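Local coordinates for hypothetical 19.5 KDA protein IN emre-rus intergenic region (Escherichia coli, PDB 1FUX), which is of unknown function but, as a periplasmic bacterial homologue of the phosphatidylethanolamine-binding proteins and Raf kinase inhibitor protein, may bind a small ligand, at residues L36-V41 with T74-P79; E43-F48 with V124-T129; D54-T59 with G114-H119; W63-V68 with N99-A104. One frame throughout, in Å; residues are numbered along the deposited sequence.

How the contacts relate
From the N terminus the chain lays down one half of each contact in turn, 36-41, 43-48, 54-59 and 63-68, before any partner arrives. Residues 74-79 come first and close contact 1, which therefore crosses the other three. The remaining partners return in reverse order: 99-104 closes contact 4, 114-119 contact 3 and 124-129 contact 2, so that 4 nests inside 3 and 3 inside 2. Contacts 2 and 3, about 30 Å apart between centres, mark two distant places along the neighbouring strands 47-54 and 118-127. Contact 4 ties strand 63-72 of the same sheet to a loop, while contact 1 belongs to a separate small sheet whose Trp-38 packs on Phe-48 of contact 2.

Contact 1 of 4, residues L36-V41 with T74-P79; sequences LTWSGV and TVTYLP
Leu-36 and Leu-78 are joined by two backbone hydrogen bonds, Leu-78 N to Leu-36 O at 2.9 Å and Leu-36 N to Leu-78 O at 3.1 Å, the signature of an antiparallel hydrogen-bonded pair. A third bond, Trp-38 N to Thr-76 O at 3.1 Å, carries the pairing past Thr-37 and Tyr-77, which form a non-hydrogen-bonded pair. Strand 77-78 is the outer strand within this chain of a small antiparallel sheet, with 36-39 in the middle and 4-6 beyond it. Leu-36 and Leu-78 share the face turned to Val-50 of strand 47-54. On the other face Thr-37 OG1 sits at the edge of the tyrosine ring, 3.4 Å from Tyr-77 CD1. With CG between the backbone N and the carbonyl carbon (chi1 51°), the indole of Trp-38 lies against the facing backbone: Thr-76 CA stands 3.7 Å from the centroid of its five-membered ring, a CH-pi contact, and Tyr-77 N lies over the same face. At the indole rim, Trp-38 CH2 meets Leu-78 CG at 3.9 Å. An alanine in place of Trp-38 would probably open a gap beside the Thr-76 to Tyr-77 peptide and leave Leu-78 CG without this aromatic neighbour. Farther out, Val-41 CG1 touches Thr-76 CG2.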
loop_
_atom_site.group_PDB
_atom_site.type_symbol
_atom_site.label_atom_id
_atom_site.label_comp_id
_atom_site.label_asym_id
_atom_site.label_seq_id
_atom_site.Cartn_x
_atom_site.Cartn_y
_atom_site.Cartn_z
ATOM N N LEU A 36 -3.447 3.455 -23.449
ATOM C CA LEU A 36 -3.899 4.763 -22.968
ATOM C C LEU A 36 -3.281 5.849 -23.858
ATOM O O LEU A 36 -2.091 5.845 -24.172
ATOM C CB LEU A 36 -3.417 5.063 -21.519
ATOM C CG LEU A 36 -3.956 4.067 -20.470
ATOM C CD1 LEU A 36 -3.190 4.140 -19.138
ATOM C CD2 LEU A 36 -5.442 4.262 -20.200
ATOM N N THR A 37 -4.124 6.803 -24.270
ATOM C CA THR A 37 -3.596 7.913 -25.068
ATOM C C THR A 37 -4.112 9.233 -24.396
ATOM O O THR A 37 -5.324 9.339 -24.300
ATOM C CB THR A 37 -4.169 7.906 -26.502
ATOM O OG1 THR A 37 -3.953 6.602 -27.072
ATOM C CG2 THR A 37 -3.495 8.978 -27.370
ATOM N N TRP A 38 -3.206 10.074 -24.074
ATOM C CA TRP A 38 -3.647 11.332 -23.443
ATOM C C TRP A 38 -3.432 12.550 -24.326
ATOM O O TRP A 38 -2.528 12.607 -25.177
ATOM C CB TRP A 38 -2.933 11.453 -22.107
ATOM C CG TRP A 38 -1.463 11.288 -22.051
ATOM C CD1 TRP A 38 -0.523 12.263 -22.095
ATOM C CD2 TRP A 38 -0.718 10.058 -21.874
ATOM N NE1 TRP A 38 0.740 11.769 -21.942
ATOM C CE2 TRP A 38 0.631 10.386 -21.803
ATOM C CE3 TRP A 38 -1.101 8.703 -21.753
ATOM C CZ2 TRP A 38 1.677 9.457 -21.637
ATOM C CZ3 TRP A 38 -0.064 7.776 -21.585
ATOM C CH2 TRP A 38 1.304 8.134 -21.530
ATOM N N SER A 39 -4.196 13.584 -23.990
ATOM C CA SER A 39 -4.127 14.832 -24.751
ATOM C C SER A 39 -4.461 15.999 -23.838
ATOM O O SER A 39 -4.798 15.849 -22.651
ATOM C CB SER A 39 -5.132 14.781 -25.904
ATOM O OG SER A 39 -6.452 14.952 -25.340
ATOM N N GLY A 40 -4.400 17.209 -24.403
ATOM C CA GLY A 40 -4.658 18.364 -23.512
ATOM C C GLY A 40 -3.448 18.500 -22.611
ATOM O O GLY A 40 -3.579 19.090 -21.528
ATOM N N VAL A 41 -2.242 18.066 -22.967
ATOM C CA VAL A 41 -1.165 18.191 -22.015
ATOM C C VAL A 41 -0.994 19.658 -21.595
ATOM O O VAL A 41 -0.908 20.552 -22.414
ATOM C CB VAL A 41 0.169 17.514 -22.216
ATOM C CG1 VAL A 41 0.092 16.366 -23.210
ATOM C CG2 VAL A 41 1.372 18.394 -22.393
ATOM N N THR A 74 7.685 13.976 -24.129
ATOM C CA THR A 74 7.342 13.812 -25.536
ATOM C C THR A 74 6.446 12.624 -25.862
ATOM O O THR A 74 6.053 12.506 -27.045
ATOM C CB THR A 74 8.589 13.594 -26.413
ATOM O OG1 THR A 74 9.589 12.840 -25.744
ATOM C CG2 THR A 74 9.186 14.951 -26.803
ATOM N N VAL A 75 6.150 11.734 -24.907
ATOM C CA VAL A 75 5.256 10.629 -25.271
ATOM C C VAL A 75 3.840 10.866 -24.797
ATOM O O VAL A 75 3.568 11.313 -23.666
ATOM C CB VAL A 75 5.883 9.263 -25.048
ATOM C CG1 VAL A 75 7.406 9.199 -24.799
ATOM C CG2 VAL A 75 5.139 8.345 -24.110
ATOM N N THR A 76 2.825 10.533 -25.588
ATOM C CA THR A 76 1.420 10.727 -25.255
ATOM C C THR A 76 0.649 9.412 -25.366
ATOM O O THR A 76 -0.565 9.353 -25.435
ATOM C CB THR A 76 0.663 11.836 -26.023
ATOM O OG1 THR A 76 0.851 11.649 -27.439
ATOM C CG2 THR A 76 1.138 13.220 -25.634
ATOM N N TYR A 77 1.413 8.296 -25.203
ATOM C CA TYR A 77 0.747 7.025 -25.403
ATOM C C TYR A 77 1.469 5.859 -24.724
ATOM O O TYR A 77 2.653 5.883 -24.865
ATOM C CB TYR A 77 0.988 6.711 -26.906
ATOM C CG TYR A 77 0.443 5.391 -27.387
ATOM C CD1 TYR A 77 -0.912 5.129 -27.234
ATOM C CD2 TYR A 77 1.247 4.416 -27.993
ATOM C CE1 TYR A 77 -1.506 3.963 -27.641
ATOM C CE2 TYR A 77 0.670 3.233 -28.433
ATOM C CZ TYR A 77 -0.679 3.019 -28.252
ATOM O OH TYR A 77 -1.291 1.872 -28.697
ATOM N N LEU A 78 0.719 4.960 -24.187
ATOM C CA LEU A 78 1.210 3.692 -23.686
ATOM C C LEU A 78 0.495 2.629 -24.514
ATOM O O LEU A 78 -0.719 2.460 -24.482
ATOM C CB LEU A 78 0.892 3.465 -22.199
ATOM C CG LEU A 78 1.797 4.255 -21.250
ATOM C CD1 LEU A 78 1.570 3.742 -19.807
ATOM C CD2 LEU A 78 3.252 4.180 -21.593
ATOM N N PRO A 79 1.284 1.756 -25.127
ATOM C CA PRO A 79 0.682 0.665 -25.885
ATOM C C PRO A 79 0.171 -0.443 -24.993
ATOM O O PRO A 79 0.585 -0.516 -23.792
ATOM C CB PRO A 79 1.838 0.145 -26.762
ATOM C CG PRO A 79 3.065 0.536 -26.045
ATOM C CD PRO A 79 2.733 1.779 -25.211
#

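Contact 2 of 4, residues E43-F48 with V124-T129; sequences EGTKSF and VWALKT
Ser-47 and Thr-129 are joined through a side chain: the hydroxyl of Ser-47 stands between its own backbone N and carbonyl carbon (chi1 70°), from where Ser-47 OG donates to Thr-129 O at 2.7 Å. The donor lies in the plane of that carbonyl. The bond ties a side chain to the main chain just past the end of strand 124-127. Leu-127 is on the same face as Ser-47, its CD1 resting 3.8 Å from Ser-47 OG. Phe-48 points to the other face of the strand pair, with Ala-126. There the phenyl ring brings Phe-48 CE2 to 4.3 Å from Ala-126 CB, while Trp-125 O lies at the ring's edge. Thr-45 reaches this face too: its CG2 lies over the Phe-48 ring, toward the rim, and Thr-45 OG1, hydrogen-bonded to Pro-42 O, is 3.5 Å from Ala-126 CB. Lys-46 brings CG and CD against the Lys-128 carbonyl, Lys-46 CD 3.2 Å from Lys-128 O.

The backbone bonds between the segments are irregular. Leu-127 O accepts from Lys-46 N at 2.8 Å, and Leu-127 N donates to Ser-47 O at 2.9 Å, so two residues face one: a classic beta bulge at the entry to strand 47-54. Trp-125 directs its NE1 to Thr-51 OG1. Strand 118-127 lies between 47-54 and 151-161 in the antiparallel sheet, and Leu-147 of helix 140-148 packs on both Trp-125 and Leu-127.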
loop_
_atom_site.group_PDB
_atom_site.type_symbol
_atom_site.label_atom_id
_atom_site.label_comp_id
_atom_site.label_asym_id
_atom_site.label_seq_id
_atom_site.Cartn_x
_atom_site.Cartn_y
_atom_site.Cartn_z
ATOM N N GLU A 43 0.498 23.118 -19.988
ATOM C CA GLU A 43 1.714 23.933 -20.069
ATOM C C GLU A 43 2.434 23.655 -18.751
ATOM O O GLU A 43 1.791 23.460 -17.710
ATOM C CB GLU A 43 1.363 25.406 -20.339
ATOM C CG GLU A 43 0.487 25.590 -21.581
ATOM C CD GLU A 43 0.080 27.022 -21.857
ATOM O OE1 GLU A 43 -1.011 27.433 -21.409
ATOM O OE2 GLU A 43 0.827 27.765 -22.523
ATOM N N GLY A 44 3.726 23.485 -18.778
ATOM C CA GLY A 44 4.590 23.127 -17.702
ATOM C C GLY A 44 4.912 21.633 -17.584
ATOM O O GLY A 44 5.865 21.311 -16.863
ATOM N N THR A 45 4.240 20.753 -18.320
ATOM C CA THR A 45 4.551 19.303 -18.158
ATOM C C THR A 45 5.954 18.868 -18.483
ATOM O O THR A 45 6.533 19.155 -19.537
ATOM C CB THR A 45 3.547 18.493 -18.984
ATOM O OG1 THR A 45 2.179 18.792 -18.680
ATOM C CG2 THR A 45 3.764 16.994 -18.762
ATOM N N LYS A 46 6.674 18.122 -17.635
ATOM C CA LYS A 46 8.029 17.664 -17.849
ATOM C C LYS A 46 8.223 16.142 -17.777
ATOM O O LYS A 46 9.317 15.595 -17.917
ATOM C CB LYS A 46 9.003 18.310 -16.851
ATOM C CG LYS A 46 8.500 19.651 -16.371
ATOM C CD LYS A 46 9.486 20.676 -15.929
ATOM C CE LYS A 46 9.645 21.817 -16.942
ATOM N NZ LYS A 46 11.077 22.273 -16.812
ATOM N N SER A 47 7.139 15.454 -17.518
ATOM C CA SER A 47 7.063 14.010 -17.518
ATOM C C SER A 47 5.614 13.573 -17.200
ATOM O O SER A 47 4.753 14.350 -16.756
ATOM C CB SER A 47 8.018 13.265 -16.616
ATOM O OG SER A 47 7.674 13.468 -15.252
ATOM N N PHE A 48 5.380 12.294 -17.512
ATOM C CA PHE A 48 4.052 11.744 -17.231
ATOM C C PHE A 48 4.161 10.497 -16.326
ATOM O O PHE A 48 5.251 9.945 -16.164
ATOM C CB PHE A 48 3.311 11.315 -18.513
ATOM C CG PHE A 48 3.047 12.456 -19.475
ATOM C CD1 PHE A 48 3.938 12.684 -20.529
ATOM C CD2 PHE A 48 1.939 13.252 -19.309
ATOM C CE1 PHE A 48 3.649 13.735 -21.414
ATOM C CE2 PHE A 48 1.665 14.318 -20.171
ATOM C CZ PHE A 48 2.537 14.532 -21.239
ATOM N N VAL A 124 -3.794 9.037 -15.475
ATOM C CA VAL A 124 -2.574 9.573 -16.014
ATOM C C VAL A 124 -2.274 10.918 -15.355
ATOM O O VAL A 124 -3.194 11.721 -15.164
ATOM C CB VAL A 124 -2.712 9.819 -17.564
ATOM C CG1 VAL A 124 -1.325 10.201 -18.039
ATOM C CG2 VAL A 124 -3.220 8.527 -18.187
ATOM N N TRP A 125 -1.048 11.188 -15.015
ATOM C CA TRP A 125 -0.553 12.358 -14.346
ATOM C C TRP A 125 0.421 13.159 -15.210
ATOM O O TRP A 125 1.368 12.578 -15.735
ATOM C CB TRP A 125 0.267 12.028 -13.077
ATOM C CG TRP A 125 -0.420 11.087 -12.134
ATOM C CD1 TRP A 125 -0.792 9.789 -12.382
ATOM C CD2 TRP A 125 -0.765 11.337 -10.760
ATOM N NE1 TRP A 125 -1.400 9.223 -11.273
ATOM C CE2 TRP A 125 -1.343 10.147 -10.256
ATOM C CE3 TRP A 125 -0.606 12.456 -9.936
ATOM C CZ2 TRP A 125 -1.777 10.065 -8.936
ATOM C CZ3 TRP A 125 -1.061 12.364 -8.632
ATOM C CH2 TRP A 125 -1.615 11.183 -8.158
ATOM N N ALA A 126 0.210 14.461 -15.261
ATOM C CA ALA A 126 1.096 15.413 -15.916
ATOM C C ALA A 126 1.906 16.043 -14.777
ATOM O O ALA A 126 1.303 16.638 -13.863
ATOM C CB ALA A 126 0.403 16.543 -16.654
ATOM N N LEU A 127 3.204 15.858 -14.775
ATOM C CA LEU A 127 3.994 16.356 -13.659
ATOM C C LEU A 127 4.928 17.504 -14.037
ATOM O O LEU A 127 5.483 17.564 -15.147
ATOM C CB LEU A 127 4.819 15.201 -13.109
ATOM C CG LEU A 127 4.025 13.907 -12.832
ATOM C CD1 LEU A 127 4.991 12.751 -12.654
ATOM C CD2 LEU A 127 3.089 14.086 -11.657
ATOM N N LYS A 128 5.202 18.332 -13.014
ATOM C CA LYS A 128 6.091 19.471 -13.169
ATOM C C LYS A 128 7.561 19.150 -13.017
ATOM O O LYS A 128 8.384 20.082 -13.006
ATOM C CB LYS A 128 5.727 20.560 -12.138
ATOM C CG LYS A 128 6.173 20.254 -10.709
ATOM C CD LYS A 128 5.612 21.328 -9.779
ATOM C CE LYS A 128 5.588 20.885 -8.325
ATOM N NZ LYS A 128 4.518 21.606 -7.565
ATOM N N THR A 129 7.978 17.900 -12.931
ATOM C CA THR A 129 9.358 17.516 -12.810
ATOM C C THR A 129 9.735 16.471 -13.878
ATOM O O THR A 129 8.847 15.715 -14.257
ATOM C CB THR A 129 9.674 16.799 -11.481
ATOM O OG1 THR A 129 8.833 17.364 -10.474
ATOM C CG2 THR A 129 11.147 16.969 -11.195
#

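Contact 3 of 4, residues D54-T59 with G114-H119; sequences DPDAPT and GDKPHH
Asp-54 and His-118 meet where the Asp-Pro-Asp-Ala-Pro loop, a signature of the phosphatidylethanolamine-binding protein family, faces the start of strand 118-127. With Asp-54 CG anti to the backbone N (chi1 174°), its OD2 accepts from His-118 ND1 at 2.8 Å through the syn lone pair, Asp-54 OD2 lying 19° out of the imidazole plane. At the far side of the ring, His-118 NE2 donates to Asp-115 OD2 at 2.6 Å in a nearly straight bond (170°). Two carboxylates thus fix the ring's rotation, while Asp-56 CB rests over one face, 3.9 Å from the centroid, as a CH-pi contact. In relatives such residues line the ligand pocket, and a similar role is plausible here, where Asp-54 also packs on His-65. An alanine in place of His-118 would probably leave Asp-54 OD2 and Asp-115 OD2 without these donors and take away the ring face on which Asp-56 CB rests. The loop begins with a type I beta turn from Asp-54 to Ala-57, with an Asx turn in which Asp-56 N donates to Asp-54 OD1 at 2.8 Å. Asp-56 OD2 is gripped twice, by His-119 ND1 at 3.0 Å and His-119 N at 3.1 Å. Asp-56 OD1 forms a salt bridge with Lys-116 NZ at 2.9 Å, weak as a hydrogen bond.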
loop_
_atom_site.group_PDB
_atom_site.type_symbol
_atom_site.label_atom_id
_atom_site.label_comp_id
_atom_site.label_asym_id
_atom_site.label_seq_id
_atom_site.Cartn_x
_atom_site.Cartn_y
_atom_site.Cartn_z
ATOM N N ASP A 54 -7.253 0.451 -6.875
ATOM C CA ASP A 54 -8.612 0.022 -6.523
ATOM C C ASP A 54 -8.849 0.381 -5.063
ATOM O O ASP A 54 -8.377 -0.283 -4.158
ATOM C CB ASP A 54 -8.661 -1.511 -6.701
ATOM C CG ASP A 54 -9.966 -2.104 -6.220
ATOM O OD1 ASP A 54 -10.940 -1.374 -5.941
ATOM O OD2 ASP A 54 -10.006 -3.362 -6.084
ATOM N N PRO A 55 -9.722 1.373 -4.822
ATOM C CA PRO A 55 -10.059 1.777 -3.475
ATOM C C PRO A 55 -10.972 0.780 -2.775
ATOM O O PRO A 55 -11.038 0.861 -1.546
ATOM C CB PRO A 55 -10.738 3.107 -3.714
ATOM C CG PRO A 55 -11.355 3.033 -5.076
ATOM C CD PRO A 55 -10.377 2.175 -5.901
ATOM N N ASP A 56 -11.638 -0.135 -3.499
ATOM C CA ASP A 56 -12.568 -1.062 -2.868
ATOM C C ASP A 56 -11.937 -2.350 -2.372
ATOM O O ASP A 56 -12.646 -3.196 -1.787
ATOM C CB ASP A 56 -13.651 -1.407 -3.938
ATOM C CG ASP A 56 -14.433 -0.179 -4.391
ATOM O OD1 ASP A 56 -14.817 0.613 -3.497
ATOM O OD2 ASP A 56 -14.638 0.024 -5.619
ATOM N N ALA A 57 -10.622 -2.562 -2.628
ATOM C CA ALA A 57 -10.036 -3.816 -2.159
ATOM C C ALA A 57 -10.113 -3.848 -0.646
ATOM O O ALA A 57 -9.795 -2.838 -0.041
ATOM C CB ALA A 57 -8.605 -3.907 -2.671
ATOM N N PRO A 58 -10.469 -4.990 -0.071
ATOM C CA PRO A 58 -10.707 -5.071 1.371
ATOM C C PRO A 58 -9.426 -5.237 2.165
ATOM O O PRO A 58 -9.185 -6.269 2.808
ATOM C CB PRO A 58 -11.667 -6.264 1.459
ATOM C CG PRO A 58 -11.191 -7.199 0.373
ATOM C CD PRO A 58 -10.883 -6.223 -0.778
ATOM N N THR A 59 -8.605 -4.199 2.197
ATOM C CA THR A 59 -7.269 -4.361 2.812
ATOM C C THR A 59 -6.968 -3.276 3.820
ATOM O O THR A 59 -6.102 -3.533 4.676
ATOM C CB THR A 59 -6.165 -4.251 1.733
ATOM O OG1 THR A 59 -6.351 -2.870 1.289
ATOM C CG2 THR A 59 -6.237 -5.195 0.558
ATOM N N GLY A 114 -18.066 -12.931 -5.693
ATOM C CA GLY A 114 -19.321 -12.472 -5.110
ATOM C C GLY A 114 -19.343 -11.045 -4.614
ATOM O O GLY A 114 -20.385 -10.591 -4.131
ATOM N N ASP A 115 -18.227 -10.329 -4.660
ATOM C CA ASP A 115 -18.190 -8.958 -4.179
ATOM C C ASP A 115 -18.896 -7.961 -5.076
ATOM O O ASP A 115 -19.214 -8.222 -6.236
ATOM C CB ASP A 115 -16.733 -8.524 -4.029
ATOM C CG ASP A 115 -16.450 -7.570 -2.903
ATOM O OD1 ASP A 115 -17.366 -7.317 -2.079
ATOM O OD2 ASP A 115 -15.303 -7.074 -2.814
ATOM N N LYS A 116 -19.159 -6.769 -4.502
ATOM C CA LYS A 116 -19.722 -5.679 -5.324
ATOM C C LYS A 116 -18.659 -5.399 -6.387
ATOM O O LYS A 116 -17.504 -5.726 -6.070
ATOM C CB LYS A 116 -19.933 -4.416 -4.476
ATOM C CG LYS A 116 -18.657 -3.791 -3.913
ATOM C CD LYS A 116 -18.838 -2.341 -3.474
ATOM C CE LYS A 116 -17.478 -1.628 -3.465
ATOM N NZ LYS A 116 -17.589 -0.133 -3.628
ATOM N N PRO A 117 -18.984 -4.826 -7.518
ATOM C CA PRO A 117 -18.007 -4.511 -8.543
ATOM C C PRO A 117 -16.979 -3.565 -7.966
ATOM O O PRO A 117 -17.293 -2.718 -7.121
ATOM C CB PRO A 117 -18.802 -3.845 -9.654
ATOM C CG PRO A 117 -20.193 -4.394 -9.465
ATOM C CD PRO A 117 -20.349 -4.441 -7.954
ATOM N N HIS A 118 -15.703 -3.730 -8.337
ATOM C CA HIS A 118 -14.689 -2.820 -7.864
ATOM C C HIS A 118 -14.437 -1.842 -9.008
ATOM O O HIS A 118 -14.639 -2.145 -10.182
ATOM C CB HIS A 118 -13.375 -3.558 -7.539
ATOM C CG HIS A 118 -13.452 -4.390 -6.306
ATOM N ND1 HIS A 118 -12.319 -4.797 -5.644
ATOM C CD2 HIS A 118 -14.521 -4.894 -5.608
ATOM C CE1 HIS A 118 -12.671 -5.524 -4.578
ATOM N NE2 HIS A 118 -13.984 -5.581 -4.547
ATOM N N HIS A 119 -14.042 -0.652 -8.626
ATOM C CA HIS A 119 -13.782 0.440 -9.557
ATOM C C HIS A 119 -12.289 0.596 -9.708
ATOM O O HIS A 119 -11.626 0.959 -8.720
ATOM C CB HIS A 119 -14.394 1.673 -8.840
ATOM C CG HIS A 119 -15.886 1.498 -8.867
ATOM N ND1 HIS A 119 -16.522 0.769 -7.860
ATOM C CD2 HIS A 119 -16.821 1.875 -9.761
ATOM C CE1 HIS A 119 -17.823 0.730 -8.124
ATOM N NE2 HIS A 119 -18.014 1.391 -9.261
#

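Contact 4 of 4, residues W63-V68 with N99-A104; sequences WWHWTV and NDFGYA
The indole of Trp-63 has Asp-100 CB over one face, 3.5 Å from the centroid of the five-membered ring and 18° off its normal, a CH-pi contact. Its NE1 edge points into the face of Phe-101, Trp-63 NE1 3.3 Å from Phe-101 CE1, and the planes meet at 63°, an edge-to-face pair. His-65 completes this aromatic cluster: Trp-63 CD1 lies over its imidazole face, toward the rim, and His-65 ND1 sits at the edge of the Phe-101 ring, 3.7 Å from Phe-101 CE1. The cluster joins strand 63-72 of the antiparallel sheet to the loop that follows strand 95-96.

Polar bonds fix the type I beta turn from Asn-99 to Gly-102. Asp-100 OD2 takes the backbone N-H of Trp-64, with Trp-64 N at 2.7 Å, the donor standing well above the carboxylate plane. In return, Asp-100 N donates to Trp-64 O at 3.0 Å, so one residue of the turn both accepts from and donates to one residue of the strand. The Asp-100 side chain starts toward the strand, and chi1 of -78° sets CG anti to its own carbonyl carbon, beside the backbone N.

The second subunit reaches the same place: its Ser-61 OG bonds Trp-64 NE1, and its Ser-139 OG bonds Asp-100 O. His-65 ND1 is held by Gly-107 O. Inside the loop, Asn-99 OD1 accepts from Tyr-103 N at 3.2 Å, and Asn-99 ND2, itself bonded to Gly-105 O, lies over the centre of the Tyr-103 ring, 3.4 Å above its plane.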
loop_
_atom_site.group_PDB
_atom_site.type_symbol
_atom_site.label_atom_id
_atom_site.label_comp_id
_atom_site.label_asym_id
_atom_site.label_seq_id
_atom_site.Cartn_x
_atom_site.Cartn_y
_atom_site.Cartn_z
ATOM N N TRP A 63 -5.616 -1.067 -3.215
ATOM C CA TRP A 63 -4.659 -1.949 -3.892
ATOM C C TRP A 63 -4.028 -1.190 -5.049
ATOM O O TRP A 63 -4.710 -0.654 -5.911
ATOM C CB TRP A 63 -5.380 -3.199 -4.399
ATOM C CG TRP A 63 -4.393 -4.301 -4.753
ATOM C CD1 TRP A 63 -3.768 -4.489 -5.948
ATOM C CD2 TRP A 63 -3.938 -5.329 -3.868
ATOM N NE1 TRP A 63 -2.916 -5.581 -5.869
ATOM C CE2 TRP A 63 -3.050 -6.135 -4.611
ATOM C CE3 TRP A 63 -4.235 -5.669 -2.544
ATOM C CZ2 TRP A 63 -2.428 -7.270 -4.073
ATOM C CZ3 TRP A 63 -3.608 -6.793 -2.011
ATOM C CH2 TRP A 63 -2.724 -7.575 -2.759
ATOM N N TRP A 64 -2.701 -1.143 -5.007
ATOM C CA TRP A 64 -1.976 -0.522 -6.142
ATOM C C TRP A 64 -1.762 -1.579 -7.208
ATOM O O TRP A 64 -1.086 -2.570 -6.989
ATOM C CB TRP A 64 -0.616 -0.004 -5.672
ATOM C CG TRP A 64 -0.714 1.200 -4.782
ATOM C CD1 TRP A 64 -0.552 1.289 -3.423
ATOM C CD2 TRP A 64 -0.986 2.542 -5.236
ATOM N NE1 TRP A 64 -0.731 2.593 -3.027
ATOM C CE2 TRP A 64 -0.977 3.385 -4.113
ATOM C CE3 TRP A 64 -1.253 3.104 -6.496
ATOM C CZ2 TRP A 64 -1.234 4.754 -4.184
ATOM C CZ3 TRP A 64 -1.468 4.474 -6.566
ATOM C CH2 TRP A 64 -1.459 5.304 -5.439
ATOM N N HIS A 65 -2.348 -1.453 -8.395
ATOM C CA HIS A 65 -2.203 -2.440 -9.462
ATOM C C HIS A 65 -1.063 -2.103 -10.407
ATOM O O HIS A 65 -0.523 -3.002 -11.083
ATOM C CB HIS A 65 -3.540 -2.429 -10.263
ATOM C CG HIS A 65 -4.594 -3.226 -9.531
ATOM N ND1 HIS A 65 -4.837 -4.565 -9.739
ATOM C CD2 HIS A 65 -5.490 -2.817 -8.595
ATOM C CE1 HIS A 65 -5.829 -4.966 -8.938
ATOM N NE2 HIS A 65 -6.237 -3.898 -8.205
ATOM N N TRP A 66 -0.698 -0.829 -10.516
ATOM C CA TRP A 66 0.423 -0.493 -11.420
ATOM C C TRP A 66 0.949 0.890 -11.125
ATOM O O TRP A 66 0.117 1.776 -10.843
ATOM C CB TRP A 66 -0.192 -0.411 -12.847
ATOM C CG TRP A 66 0.828 -0.367 -13.959
ATOM C CD1 TRP A 66 2.129 -0.803 -13.944
ATOM C CD2 TRP A 66 0.538 0.025 -15.321
ATOM N NE1 TRP A 66 2.660 -0.675 -15.219
ATOM C CE2 TRP A 66 1.705 -0.158 -16.061
ATOM C CE3 TRP A 66 -0.598 0.544 -15.946
ATOM C CZ2 TRP A 66 1.828 0.179 -17.432
ATOM C CZ3 TRP A 66 -0.512 0.854 -17.326
ATOM C CH2 TRP A 66 0.696 0.658 -18.058
ATOM N N THR A 67 2.228 1.166 -11.252
ATOM C CA THR A 67 2.720 2.537 -11.182
ATOM C C THR A 67 3.801 2.602 -12.283
ATOM O O THR A 67 4.703 1.760 -12.271
ATOM C CB THR A 67 3.361 3.002 -9.845
ATOM O OG1 THR A 67 4.494 2.191 -9.550
ATOM C CG2 THR A 67 2.383 2.892 -8.678
ATOM N N VAL A 68 3.750 3.644 -13.100
ATOM C CA VAL A 68 4.788 3.840 -14.106
ATOM C C VAL A 68 5.121 5.358 -14.064
ATOM O O VAL A 68 4.154 6.103 -14.107
ATOM C CB VAL A 68 4.351 3.760 -15.588
ATOM C CG1 VAL A 68 5.595 3.782 -16.500
ATOM C CG2 VAL A 68 3.483 2.592 -15.865
ATOM N N ASN A 99 4.003 -2.946 -7.361
ATOM C CA ASN A 99 2.566 -3.021 -7.123
ATOM C C ASN A 99 2.278 -3.815 -5.833
ATOM O O ASN A 99 3.239 -4.331 -5.221
ATOM C CB ASN A 99 1.865 -3.559 -8.373
ATOM C CG ASN A 99 2.147 -5.015 -8.617
ATOM O OD1 ASN A 99 2.476 -5.803 -7.724
ATOM N ND2 ASN A 99 2.103 -5.478 -9.886
ATOM N N ASP A 100 1.025 -3.922 -5.410
ATOM C CA ASP A 100 0.690 -4.598 -4.151
ATOM C C ASP A 100 0.780 -6.081 -4.276
ATOM O O ASP A 100 0.911 -6.815 -3.281
ATOM C CB ASP A 100 -0.656 -4.111 -3.587
ATOM C CG ASP A 100 -0.511 -2.756 -2.897
ATOM O OD1 ASP A 100 0.636 -2.424 -2.491
ATOM O OD2 ASP A 100 -1.530 -2.039 -2.781
ATOM N N PHE A 101 0.822 -6.617 -5.521
ATOM C CA PHE A 101 1.071 -8.026 -5.712
ATOM C C PHE A 101 2.524 -8.353 -5.421
ATOM O O PHE A 101 2.868 -9.558 -5.354
ATOM C CB PHE A 101 0.813 -8.467 -7.169
ATOM C CG PHE A 101 -0.613 -8.232 -7.579
ATOM C CD1 PHE A 101 -0.950 -7.168 -8.393
ATOM C CD2 PHE A 101 -1.603 -9.126 -7.154
ATOM C CE1 PHE A 101 -2.289 -7.011 -8.778
ATOM C CE2 PHE A 101 -2.931 -8.988 -7.544
ATOM C CZ PHE A 101 -3.259 -7.915 -8.368
ATOM N N GLY A 102 3.426 -7.391 -5.431
ATOM C CA GLY A 102 4.817 -7.613 -5.101
ATOM C C GLY A 102 5.780 -7.555 -6.274
ATOM O O GLY A 102 6.874 -8.080 -6.076
ATOM N N TYR A 103 5.367 -7.020 -7.420
ATOM C CA TYR A 103 6.301 -6.892 -8.536
ATOM C C TYR A 103 6.171 -5.541 -9.231
ATOM O O TYR A 103 5.146 -4.861 -9.120
ATOM C CB TYR A 103 6.230 -8.028 -9.554
ATOM C CG TYR A 103 4.897 -8.191 -10.236
ATOM C CD1 TYR A 103 4.744 -7.541 -11.461
ATOM C CD2 TYR A 103 3.845 -8.950 -9.752
ATOM C CE1 TYR A 103 3.558 -7.672 -12.162
ATOM C CE2 TYR A 103 2.660 -9.115 -10.450
ATOM C CZ TYR A 103 2.544 -8.434 -11.661
ATOM O OH TYR A 103 1.363 -8.524 -12.391
ATOM N N ALA A 104 7.233 -5.203 -9.984
ATOM C CA ALA A 104 7.263 -3.950 -10.728
ATOM C C ALA A 104 6.684 -4.149 -12.143
ATOM O O ALA A 104 7.407 -4.466 -13.072
ATOM C CB ALA A 104 8.728 -3.512 -10.805
#